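Local coordinates for uncharacterized protein (Aeromonas hydrophila J-1, PDB 6R1J), which is a soluble, engineered form of AhlC, one component of the tripartite alpha-pore-forming toxin AHL, which probably acts by assembling helical pores in target membranes, at residues R61-Q65 / L87-E91; N117-Q121 / F200-T205; D231-R237 / F250-A254. The protein carries 3 engineered substitutions. All coordinates share one frame; numbering follows the deposited sequence.

Contact 1: R61-Q65 / L87-E91; sequences RLELQ and LVQQE
Arg61 reaches across to Glu91 and grips its carboxylate side-on with two nitrogens, one for each oxygen. Arg61 NE donates to Glu91 OE1 at 3.0 Å along a nearly straight N-H line (168°); the acceptor lies in the guanidinium plane, whereas the hydrogen approaches OE1 from above the carboxylate plane. The second bond, from Arg61 NH1 to the syn lone pair of Glu91 OE2, is shorter at 2.7 Å but bent. This mismatch is consistent with the two flat groups being turned 61° apart instead of lying in one plane, as a symmetric bidentate pair would. The arginine gains its reach from an extended chain, with CG anti to the backbone N (chi1 161°) and no bend before NE.

A water lies between Gln65 OE1 (3.0 Å) and Glu91 OE1 (2.6 Å) and can donate to either, so OE1 of Glu91 is approached by both the arginine NE and the water. The amide of Gln65 is almost coplanar with the Glu91 carboxylate, but its NE2 stays too far away for a direct bond. NE2 sits instead over the rim of one face of the Arg61 guanidinium, a meeting of two donors that forms no hydrogen bond. Leu87 CD2 packs near both this amide nitrogen and Arg61 NH1.

Beside the salt bridge, Leu62 CD1 meets Val88 CG2 at 3.8 Å, the two side chains crossing at about a right angle. The local axes, 12.1 Å apart and nearly antiparallel, leave the interface bridged by side chains alone. It joins helix 28-70 to helix 78-157, and its apolar side faces the bundle interior: Leu62 also touches Leu228 of helix 163-236 and Val258 of helix 244-264.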
ATOM      1  N   ARG A  61     -21.405  27.754  31.037  1.00 37.14           N
ATOM      2  CA  ARG A  61     -21.532  28.937  31.919  1.00 40.50           C
ATOM      3  C   ARG A  61     -21.608  30.214  31.070  1.00 47.07           C
ATOM      4  O   ARG A  61     -22.518  31.062  31.328  1.00 42.79           O
ATOM      5  CB  ARG A  61     -20.408  28.912  32.943  1.00 41.27           C
ATOM      6  CG  ARG A  61     -20.126  30.249  33.610  1.00 45.14           C
ATOM      7  CD  ARG A  61     -19.017  30.129  34.639  1.00 47.07           C
ATOM      8  NE  ARG A  61     -18.643  31.461  35.088  1.00 49.84           N
ATOM      9  CZ  ARG A  61     -19.146  32.083  36.144  1.00 58.95           C
ATOM     10  NH1 ARG A  61     -18.754  33.314  36.434  1.00 63.48           N
ATOM     11  NH2 ARG A  61     -20.019  31.472  36.923  1.00 55.96           N
ATOM     12  N   LEU A  62     -20.739  30.383  30.070  1.00 35.34           N
ATOM     13  CA  LEU A  62     -20.736  31.628  29.276  1.00 33.64           C
ATOM     14  C   LEU A  62     -21.994  31.714  28.391  1.00 32.09           C
ATOM     15  O   LEU A  62     -22.471  32.831  28.179  1.00 29.79           O
ATOM     16  CB  LEU A  62     -19.449  31.750  28.455  1.00 35.05           C
ATOM     17  CG  LEU A  62     -19.331  33.036  27.641  1.00 34.95           C
ATOM     18  CD1 LEU A  62     -19.449  34.272  28.509  1.00 37.29           C
ATOM     19  CD2 LEU A  62     -18.028  33.058  26.869  1.00 37.21           C
ATOM     20  N   GLU A  63     -22.488  30.595  27.852  1.00 33.97           N
ATOM     21  CA  GLU A  63     -23.731  30.595  27.037  1.00 33.24           C
ATOM     22  C   GLU A  63     -24.877  31.246  27.839  1.00 35.32           C
ATOM     23  O   GLU A  63     -25.546  32.170  27.285  1.00 37.24           O
ATOM     24  CB  GLU A  63     -24.140  29.187  26.630  1.00 35.37           C
ATOM     25  CG  GLU A  63     -25.438  29.169  25.852  1.00 38.40           C
ATOM     26  CD  GLU A  63     -25.952  27.781  25.471  1.00 37.72           C
ATOM     27  OE1 GLU A  63     -26.616  27.694  24.460  1.00 41.86           O
ATOM     28  OE2 GLU A  63     -25.597  26.811  26.139  1.00 46.45           O
ATOM     29  N   LEU A  64     -25.056  30.849  29.093  1.00 37.97           N
ATOM     30  CA  LEU A  64     -26.154  31.416  29.940  1.00 43.50           C
ATOM     31  C   LEU A  64     -25.857  32.897  30.283  1.00 43.06           C
ATOM     32  O   LEU A  64     -26.742  33.756  30.172  1.00 37.75           O
ATOM     33  CB  LEU A  64     -26.289  30.515  31.166  1.00 44.34           C
ATOM     34  CG  LEU A  64     -27.382  30.882  32.169  1.00 45.63           C
ATOM     35  CD1 LEU A  64     -28.727  31.042  31.476  1.00 55.43           C
ATOM     36  CD2 LEU A  64     -27.452  29.821  33.258  1.00 52.14           C
ATOM     37  N   GLN A  65     -24.605  33.237  30.577  1.00 39.46           N
ATOM     38  CA  GLN A  65     -24.206  34.636  30.851  1.00 38.49           C
ATOM     39  C   GLN A  65     -24.552  35.502  29.646  1.00 34.52           C
ATOM     40  O   GLN A  65     -25.124  36.580  29.849  1.00 35.40           O
ATOM     41  CB  GLN A  65     -22.729  34.735  31.199  1.00 39.90           C
ATOM     42  CG  GLN A  65     -22.347  34.174  32.556  1.00 46.05           C
ATOM     43  CD  GLN A  65     -20.841  34.128  32.721  1.00 50.69           C
ATOM     44  OE1 GLN A  65     -20.090  33.992  31.749  1.00 43.64           O
ATOM     45  NE2 GLN A  65     -20.385  34.186  33.964  1.00 52.86           N
ATOM     46  N   LEU A  87     -14.832  40.185  33.667  1.00 46.15           N
ATOM     47  CA  LEU A  87     -15.052  38.844  34.255  1.00 48.33           C
ATOM     48  C   LEU A  87     -14.875  37.741  33.171  1.00 46.48           C
ATOM     49  O   LEU A  87     -14.220  36.704  33.451  1.00 44.08           O
ATOM     50  CB  LEU A  87     -16.453  38.815  34.854  1.00 51.86           C
ATOM     51  CG  LEU A  87     -16.872  37.457  35.401  1.00 51.90           C
ATOM     52  CD1 LEU A  87     -16.086  37.140  36.665  1.00 58.59           C
ATOM     53  CD2 LEU A  87     -18.375  37.406  35.635  1.00 61.54           C
ATOM     54  N   VAL A  88     -15.440  37.941  31.982  1.00 42.27           N
ATOM     55  CA  VAL A  88     -15.381  36.936  30.870  1.00 45.60           C
ATOM     56  C   VAL A  88     -13.912  36.825  30.405  1.00 44.45           C
ATOM     57  O   VAL A  88     -13.431  35.687  30.305  1.00 45.34           O
ATOM     58  CB  VAL A  88     -16.326  37.294  29.705  1.00 41.65           C
ATOM     59  CG1 VAL A  88     -16.114  36.383  28.497  1.00 43.18           C
ATOM     60  CG2 VAL A  88     -17.796  37.264  30.124  1.00 46.88           C
ATOM     61  N   GLN A  89     -13.215  37.955  30.189  1.00 43.66           N
ATOM     62  CA  GLN A  89     -11.772  37.955  29.768  1.00 46.40           C
ATOM     63  C   GLN A  89     -10.942  37.147  30.779  1.00 47.40           C
ATOM     64  O   GLN A  89     -10.075  36.359  30.339  1.00 42.65           O
ATOM     65  CB  GLN A  89     -11.242  39.372  29.564  1.00 46.95           C
ATOM     66  CG  GLN A  89     -11.678  39.978  28.238  1.00 49.76           C
ATOM     67  CD  GLN A  89     -11.199  41.399  28.032  1.00 56.27           C
ATOM     68  OE1 GLN A  89     -10.697  42.055  28.951  1.00 69.25           O
ATOM     69  NE2 GLN A  89     -11.392  41.909  26.822  1.00 50.51           N
ATOM     70  N   GLN A  90     -11.250  37.256  32.078  1.00 49.96           N
ATOM     71  CA  GLN A  90     -10.545  36.543  33.179  1.00 50.78           C
ATOM     72  C   GLN A  90     -10.862  35.054  33.142  1.00 50.31           C
ATOM     73  O   GLN A  90     -10.024  34.228  33.585  1.00 44.12           O
ATOM     74  CB  GLN A  90     -10.974  37.108  34.532  1.00 54.77           C
ATOM     75  CG  GLN A  90     -10.494  38.536  34.757  1.00 65.85           C
ATOM     76  CD  GLN A  90     -11.075  39.147  36.013  1.00 72.69           C
ATOM     77  OE1 GLN A  90     -11.682  38.460  36.838  1.00 73.30           O
ATOM     78  NE2 GLN A  90     -10.896  40.454  36.153  1.00 72.93           N
ATOM     79  N   GLU A  91     -12.058  34.709  32.676  1.00 46.98           N
ATOM     80  CA  GLU A  91     -12.485  33.300  32.631  1.00 46.79           C
ATOM     81  C   GLU A  91     -12.002  32.647  31.330  1.00 39.13           C
ATOM     82  O   GLU A  91     -11.866  31.425  31.333  1.00 42.18           O
ATOM     83  CB  GLU A  91     -13.986  33.207  32.904  1.00 52.08           C
ATOM     84  CG  GLU A  91     -14.295  33.362  34.374  1.00 54.46           C
ATOM     85  CD  GLU A  91     -15.776  33.424  34.704  1.00 59.60           C
ATOM     86  OE1 GLU A  91     -16.605  33.222  33.789  1.00 57.85           O
ATOM     87  OE2 GLU A  91     -16.094  33.693  35.881  1.00 51.45           O
TER
HETATM   88  O   HOH W   1     -17.300  33.138  31.290  1.00 45.99           O

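Contact 2: N117-Q121 / F200-T205; sequences NIALQ and FLGQTT
Thr204 donates its hydroxyl to the side-chain amide of Asn117, with OG1 2.7 Å from OD1. The donor meets OD1 at a C=O angle of 117° and tilted 28° from the carbonyl plane. Thr204 reaches it because OG1 is placed between its own backbone N and carbonyl carbon (chi1 68°), a rotamer that also lays CG2 over the rim of one face of the Phe200 ring.

Leu201 packs beside this bond. Its CG lies anti to the carbonyl carbon, and the two methyls divide the work: CD2 comes within 3.5 Å of Asn117 OD1 and 3.9 Å of Leu120 CB, while CD1 lies against Gln121 CG. Leu120 sends CD1 to the edge of the Phe200 ring, 3.7 Å from CE2, near the ring plane. On the outer side Thr205 turns OG1 back to Leu201 O at 2.8 Å; the backbone N of Thr205 reaches that carbonyl from the opposite face.

Phe200 further meets Phe23 edge-to-face, and Ile33 of helix 28-70 touches both Asn117 and Thr204. Segments of helices 78-157 and 163-236 run nearly antiparallel here, with axes 10.9 Å apart, a pairing consistent with the long helical hairpin in the elongated bundles of alpha-pore-forming toxins.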
ATOM      1  N   ASN A 117       9.209   7.844  12.078  1.00 33.63           N
ATOM      2  CA  ASN A 117       8.649   7.132  10.898  1.00 31.00           C
ATOM      3  C   ASN A 117       9.568   7.303   9.684  1.00 25.60           C
ATOM      4  O   ASN A 117       9.843   6.294   9.029  1.00 30.02           O
ATOM      5  CB  ASN A 117       7.257   7.629  10.530  1.00 32.51           C
ATOM      6  CG  ASN A 117       6.192   6.964  11.376  1.00 45.57           C
ATOM      7  OD1 ASN A 117       6.483   6.021  12.117  1.00 43.17           O
ATOM      8  ND2 ASN A 117       4.943   7.363  11.191  1.00 54.07           N
ATOM      9  N   ILE A 118       9.941   8.530   9.376  1.00 31.40           N
ATOM     10  CA  ILE A 118      10.882   8.821   8.261  1.00 34.50           C
ATOM     11  C   ILE A 118      12.171   8.004   8.469  1.00 35.29           C
ATOM     12  O   ILE A 118      12.611   7.340   7.515  1.00 35.49           O
ATOM     13  CB  ILE A 118      11.089  10.337   8.170  1.00 38.87           C
ATOM     14  CG1 ILE A 118       9.777  11.008   7.768  1.00 38.35           C
ATOM     15  CG2 ILE A 118      12.205  10.686   7.204  1.00 39.28           C
ATOM     16  CD1 ILE A 118       9.795  12.494   7.882  1.00 37.72           C
ATOM     17  N   ALA A 119      12.752   8.008   9.678  1.00 35.22           N
ATOM     18  CA  ALA A 119      13.990   7.244  10.007  1.00 33.52           C
ATOM     19  C   ALA A 119      13.730   5.755   9.745  1.00 35.80           C
ATOM     20  O   ALA A 119      14.572   5.097   9.140  1.00 32.83           O
ATOM     21  CB  ALA A 119      14.444   7.507  11.437  1.00 33.06           C
ATOM     22  N   LEU A 120      12.579   5.205  10.151  1.00 34.56           N
ATOM     23  CA  LEU A 120      12.275   3.779   9.873  1.00 32.86           C
ATOM     24  C   LEU A 120      12.168   3.509   8.361  1.00 30.33           C
ATOM     25  O   LEU A 120      12.639   2.431   7.944  1.00 35.98           O
ATOM     26  CB  LEU A 120      10.983   3.362  10.572  1.00 35.99           C
ATOM     27  CG  LEU A 120      11.124   3.101  12.061  1.00 41.00           C
ATOM     28  CD1 LEU A 120       9.753   2.785  12.657  1.00 44.69           C
ATOM     29  CD2 LEU A 120      12.129   1.982  12.320  1.00 42.35           C
ATOM     30  N   GLN A 121      11.589   4.448   7.614  1.00 30.68           N
ATOM     31  CA  GLN A 121      11.455   4.352   6.137  1.00 33.49           C
ATOM     32  C   GLN A 121      12.842   4.286   5.484  1.00 34.44           C
ATOM     33  O   GLN A 121      13.017   3.446   4.623  1.00 33.02           O
ATOM     34  CB  GLN A 121      10.630   5.515   5.636  1.00 32.01           C
ATOM     35  CG  GLN A 121       9.153   5.334   5.960  1.00 40.08           C
ATOM     36  CD  GLN A 121       8.389   6.469   5.348  1.00 40.61           C
ATOM     37  OE1 GLN A 121       7.942   7.392   6.028  1.00 43.79           O
ATOM     38  NE2 GLN A 121       8.364   6.463   4.025  1.00 45.20           N
ATOM     39  N   PHE A 200       4.507  -2.597  11.155  1.00 32.64           N
ATOM     40  CA  PHE A 200       4.676  -1.627  12.263  1.00 30.06           C
ATOM     41  C   PHE A 200       4.442  -0.196  11.775  1.00 30.60           C
ATOM     42  O   PHE A 200       3.749   0.598  12.415  1.00 28.39           O
ATOM     43  CB  PHE A 200       6.083  -1.777  12.858  1.00 26.66           C
ATOM     44  CG  PHE A 200       6.319  -0.831  13.984  1.00 29.70           C
ATOM     45  CD1 PHE A 200       5.943  -1.165  15.280  1.00 34.43           C
ATOM     46  CD2 PHE A 200       6.991   0.366  13.774  1.00 33.14           C
ATOM     47  CE1 PHE A 200       6.197  -0.285  16.329  1.00 34.92           C
ATOM     48  CE2 PHE A 200       7.243   1.232  14.831  1.00 34.88           C
ATOM     49  CZ  PHE A 200       6.850   0.907  16.108  1.00 34.81           C
ATOM     50  N   LEU A 201       5.072   0.180  10.669  1.00 31.04           N
ATOM     51  CA  LEU A 201       4.885   1.535  10.101  1.00 30.39           C
ATOM     52  C   LEU A 201       3.406   1.791   9.719  1.00 27.57           C
ATOM     53  O   LEU A 201       2.967   2.906   9.895  1.00 27.68           O
ATOM     54  CB  LEU A 201       5.797   1.691   8.883  1.00 34.05           C
ATOM     55  CG  LEU A 201       7.227   2.110   9.219  1.00 38.79           C
ATOM     56  CD1 LEU A 201       8.145   1.928   8.025  1.00 41.68           C
ATOM     57  CD2 LEU A 201       7.237   3.556   9.698  1.00 43.12           C
ATOM     58  N   GLY A 202       2.697   0.799   9.214  1.00 31.06           N
ATOM     59  CA  GLY A 202       1.235   0.902   8.960  1.00 32.71           C
ATOM     60  C   GLY A 202       0.494   1.286  10.238  1.00 31.72           C
ATOM     61  O   GLY A 202      -0.336   2.201  10.208  1.00 30.10           O
ATOM     62  N   GLN A 203       0.871   0.715  11.375  1.00 30.95           N
ATOM     63  CA  GLN A 203       0.197   1.020  12.652  1.00 30.80           C
ATOM     64  C   GLN A 203       0.633   2.382  13.148  1.00 34.92           C
ATOM     65  O   GLN A 203      -0.233   3.123  13.632  1.00 31.33           O
ATOM     66  CB  GLN A 203       0.458  -0.074  13.681  1.00 30.42           C
ATOM     67  CG  GLN A 203      -0.188  -1.372  13.294  1.00 31.93           C
ATOM     68  CD  GLN A 203      -1.679  -1.173  13.182  1.00 34.98           C
ATOM     69  OE1 GLN A 203      -2.329  -0.773  14.145  1.00 39.77           O
ATOM     70  NE2 GLN A 203      -2.197  -1.445  12.000  1.00 32.54           N
ATOM     71  N   THR A 204       1.915   2.758  13.006  1.00 31.04           N
ATOM     72  CA  THR A 204       2.353   4.071  13.491  1.00 32.26           C
ATOM     73  C   THR A 204       1.796   5.154  12.569  1.00 32.05           C
ATOM     74  O   THR A 204       1.500   6.229  13.072  1.00 32.86           O
ATOM     75  CB  THR A 204       3.871   4.186  13.722  1.00 37.33           C
ATOM     76  OG1 THR A 204       4.573   4.127  12.511  1.00 39.52           O
ATOM     77  CG2 THR A 204       4.414   3.055  14.552  1.00 38.89           C
ATOM     78  N   THR A 205       1.623   4.887  11.282  1.00 30.93           N
ATOM     79  CA  THR A 205       1.036   5.904  10.369  1.00 32.14           C
ATOM     80  C   THR A 205      -0.434   6.116  10.787  1.00 31.61           C
ATOM     81  O   THR A 205      -0.898   7.252  10.782  1.00 34.16           O
ATOM     82  CB  THR A 205       1.141   5.481   8.894  1.00 30.78           C
ATOM     83  OG1 THR A 205       2.532   5.333   8.607  1.00 34.72           O
ATOM     84  CG2 THR A 205       0.514   6.490   7.948  1.00 32.87           C
TER

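Contact 3: D231-R237 / F250-A254; sequences DIANVAR and FFTAA
Asn234 lays its CB over the face of the Phe250 ring, 3.3 Å from the centroid and only 6° off the normal, a CH-pi contact centred on the ring. The same ring has Asn234 O at 3.4 Å from CD2; this carbonyl oxygen is buried without a polar partner in the model. Val235, with CG1 anti to the backbone N (chi1 -179°), packs CG2 on Phe250 CB at 3.6 Å and turns CG1 to Phe251 CZ.

One turn earlier, Asp231 points at the other helix, with OD2 3.4 Å from Ala253 CB. Although Ala254 N is also near OD2, the angle is poor and no bond forms; OD2 is instead in a salt bridge with Lys152 of a neighbouring subunit, another copy of this protein, which would probably stabilise the carboxylate's charge. Ile232 CD1 closes the inner side against Ala254 CB. Small alanines here suit the close local axes, 8.4 Å apart.

Further out, Phe251 also touches Leu66 of helix 28-70 and Leu81 of helix 78-157, and meets Phe84 with steeply inclined rings. The contact thus pairs the end of helix 163-236 with the antiparallel helix 244-264, against helices 28-70 and 78-157 and beside that neighbouring subunit.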
ATOM      1  N   ASP A 231     -14.683  39.030  19.803  1.00 42.81           N
ATOM      2  CA  ASP A 231     -16.071  39.530  19.973  1.00 39.51           C
ATOM      3  C   ASP A 231     -16.181  40.227  21.336  1.00 34.41           C
ATOM      4  O   ASP A 231     -16.651  41.369  21.376  1.00 40.50           O
ATOM      5  CB  ASP A 231     -17.064  38.377  19.810  1.00 46.39           C
ATOM      6  CG  ASP A 231     -17.205  37.919  18.373  1.00 43.27           C
ATOM      7  OD1 ASP A 231     -17.034  38.770  17.488  1.00 40.18           O
ATOM      8  OD2 ASP A 231     -17.575  36.736  18.151  1.00 47.03           O
ATOM      9  N   ILE A 232     -15.750  39.589  22.412  1.00 34.65           N
ATOM     10  CA  ILE A 232     -15.924  40.079  23.797  1.00 39.72           C
ATOM     11  C   ILE A 232     -15.170  41.398  23.982  1.00 50.21           C
ATOM     12  O   ILE A 232     -15.732  42.289  24.655  1.00 48.08           O
ATOM     13  CB  ILE A 232     -15.516  39.000  24.813  1.00 40.65           C
ATOM     14  CG1 ILE A 232     -16.495  37.831  24.822  1.00 46.31           C
ATOM     15  CG2 ILE A 232     -15.360  39.577  26.204  1.00 47.74           C
ATOM     16  CD1 ILE A 232     -17.891  38.213  25.294  1.00 48.17           C
ATOM     17  N   ALA A 233     -13.984  41.533  23.387  1.00 46.67           N
ATOM     18  CA  ALA A 233     -13.165  42.764  23.508  1.00 50.26           C
ATOM     19  C   ALA A 233     -13.820  43.893  22.701  1.00 48.16           C
ATOM     20  O   ALA A 233     -13.600  45.033  23.047  1.00 53.10           O
ATOM     21  CB  ALA A 233     -11.737  42.495  23.094  1.00 48.33           C
ATOM     22  N   ASN A 234     -14.620  43.589  21.680  1.00 46.91           N
ATOM     23  CA  ASN A 234     -15.338  44.621  20.883  1.00 54.68           C
ATOM     24  C   ASN A 234     -16.526  45.212  21.664  1.00 62.19           C
ATOM     25  O   ASN A 234     -17.161  46.130  21.140  1.00 61.94           O
ATOM     26  CB  ASN A 234     -15.712  44.102  19.507  1.00 56.62           C
ATOM     27  CG  ASN A 234     -14.490  44.087  18.621  1.00 61.88           C
ATOM     28  OD1 ASN A 234     -13.650  44.978  18.723  1.00 67.34           O
ATOM     29  ND2 ASN A 234     -14.372  43.080  17.780  1.00 55.46           N
ATOM     30  N   VAL A 235     -16.800  44.712  22.864  1.00 59.42           N
ATOM     31  CA  VAL A 235     -17.777  45.310  23.818  1.00 68.59           C
ATOM     32  C   VAL A 235     -17.002  46.304  24.706  1.00 70.75           C
ATOM     33  O   VAL A 235     -17.555  47.372  25.029  1.00 84.31           O
ATOM     34  CB  VAL A 235     -18.460  44.199  24.636  1.00 62.99           C
ATOM     35  CG1 VAL A 235     -19.489  44.754  25.615  1.00 66.67           C
ATOM     36  CG2 VAL A 235     -19.084  43.146  23.729  1.00 58.08           C
ATOM     37  N   ALA A 236     -15.762  45.947  25.074  1.00 89.41           N
ATOM     38  CA  ALA A 236     -14.822  46.711  25.941  1.00 97.90           C
ATOM     39  C   ALA A 236     -14.346  48.003  25.255  1.00100.01           C
ATOM     40  O   ALA A 236     -13.931  48.936  25.969  1.00100.52           O
ATOM     41  CB  ALA A 236     -13.629  45.844  26.295  1.00 99.55           C
ATOM     42  N   ARG A 237     -14.355  48.029  23.919  1.00102.31           N
ATOM     43  CA  ARG A 237     -13.904  49.165  23.076  1.00 96.82           C
ATOM     44  C   ARG A 237     -14.850  50.360  23.265  1.00109.09           C
ATOM     45  O   ARG A 237     -14.382  51.502  23.065  1.00118.50           O
ATOM     46  CB  ARG A 237     -13.832  48.679  21.631  1.00 92.00           C
ATOM     47  CG  ARG A 237     -13.239  49.675  20.653  1.00 95.23           C
ATOM     48  CD  ARG A 237     -13.324  49.076  19.268  1.00103.06           C
ATOM     49  NE  ARG A 237     -14.715  48.921  18.844  1.00109.22           N
ATOM     50  CZ  ARG A 237     -15.107  48.342  17.715  1.00100.79           C
ATOM     51  NH1 ARG A 237     -14.211  47.840  16.880  1.00102.51           N
ATOM     52  NH2 ARG A 237     -16.395  48.268  17.424  1.00 91.61           N
ATOM     53  N   PHE A 250     -22.041  42.283  19.401  1.00 36.47           N
ATOM     54  CA  PHE A 250     -20.851  41.509  19.822  1.00 36.33           C
ATOM     55  C   PHE A 250     -21.264  40.405  20.791  1.00 38.97           C
ATOM     56  O   PHE A 250     -20.644  39.333  20.749  1.00 37.75           O
ATOM     57  CB  PHE A 250     -19.752  42.462  20.298  1.00 39.87           C
ATOM     58  CG  PHE A 250     -19.197  43.258  19.135  1.00 40.09           C
ATOM     59  CD1 PHE A 250     -18.527  42.608  18.106  1.00 41.84           C
ATOM     60  CD2 PHE A 250     -19.344  44.631  19.053  1.00 43.44           C
ATOM     61  CE1 PHE A 250     -18.035  43.307  17.011  1.00 48.88           C
ATOM     62  CE2 PHE A 250     -18.862  45.327  17.951  1.00 49.17           C
ATOM     63  CZ  PHE A 250     -18.217  44.664  16.930  1.00 44.52           C
ATOM     64  N   PHE A 251     -22.296  40.612  21.612  1.00 36.22           N
ATOM     65  CA  PHE A 251     -22.756  39.512  22.478  1.00 36.84           C
ATOM     66  C   PHE A 251     -23.316  38.414  21.571  1.00 30.07           C
ATOM     67  O   PHE A 251     -23.062  37.268  21.884  1.00 34.36           O
ATOM     68  CB  PHE A 251     -23.750  39.965  23.548  1.00 42.29           C
ATOM     69  CG  PHE A 251     -23.144  40.742  24.692  1.00 47.15           C
ATOM     70  CD1 PHE A 251     -21.892  40.424  25.200  1.00 43.84           C
ATOM     71  CD2 PHE A 251     -23.856  41.769  25.303  1.00 45.75           C
ATOM     72  CE1 PHE A 251     -21.372  41.112  26.284  1.00 50.36           C
ATOM     73  CE2 PHE A 251     -23.326  42.455  26.385  1.00 39.88           C
ATOM     74  CZ  PHE A 251     -22.101  42.107  26.886  1.00 49.49           C
ATOM     75  N   THR A 252     -24.083  38.769  20.545  1.00 32.58           N
ATOM     76  CA  THR A 252     -24.736  37.803  19.636  1.00 33.90           C
ATOM     77  C   THR A 252     -23.632  37.015  18.894  1.00 40.26           C
ATOM     78  O   THR A 252     -23.737  35.759  18.820  1.00 34.09           O
ATOM     79  CB  THR A 252     -25.738  38.510  18.724  1.00 36.28           C
ATOM     80  OG1 THR A 252     -26.711  39.159  19.555  1.00 35.29           O
ATOM     81  CG2 THR A 252     -26.416  37.549  17.775  1.00 35.36           C
ATOM     82  N   ALA A 253     -22.595  37.710  18.383  1.00 32.87           N
ATOM     83  CA  ALA A 253     -21.433  37.087  17.710  1.00 32.47           C
ATOM     84  C   ALA A 253     -20.737  36.169  18.700  1.00 31.40           C
ATOM     85  O   ALA A 253     -20.461  34.992  18.320  1.00 36.94           O
ATOM     86  CB  ALA A 253     -20.484  38.147  17.141  1.00 39.54           C
ATOM     87  N   ALA A 254     -20.456  36.634  19.926  1.00 34.75           N
ATOM     88  CA  ALA A 254     -19.790  35.805  20.954  1.00 31.36           C
ATOM     89  C   ALA A 254     -20.617  34.534  21.213  1.00 36.85           C
ATOM     90  O   ALA A 254     -20.042  33.429  21.423  1.00 32.42           O
ATOM     91  CB  ALA A 254     -19.638  36.543  22.221  1.00 29.94           C
TER

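How the contacts relate
Contacts 1 and 3 lie close together, with centres 12 Å apart, and touch directly: Val88 packs on Ile232 and Gln89 on Ala233. Between them they join four helices, 28-70, 78-157, 163-236 and 244-264, at one end of the elongated chain. The centre of contact 2 is about 44 Å from that of contact 1 and 46 Å from that of contact 3, near the chain's centre, yet it pairs helices 78-157 and 163-236, of which each other contact uses one. Chemistry varies with place: partly buried contact 1 relies on a salt bridge and water, partly buried contact 2 mixes one hydroxyl-amide bond with leucine packing, and buried contact 3 depends on aromatic and alanine packing.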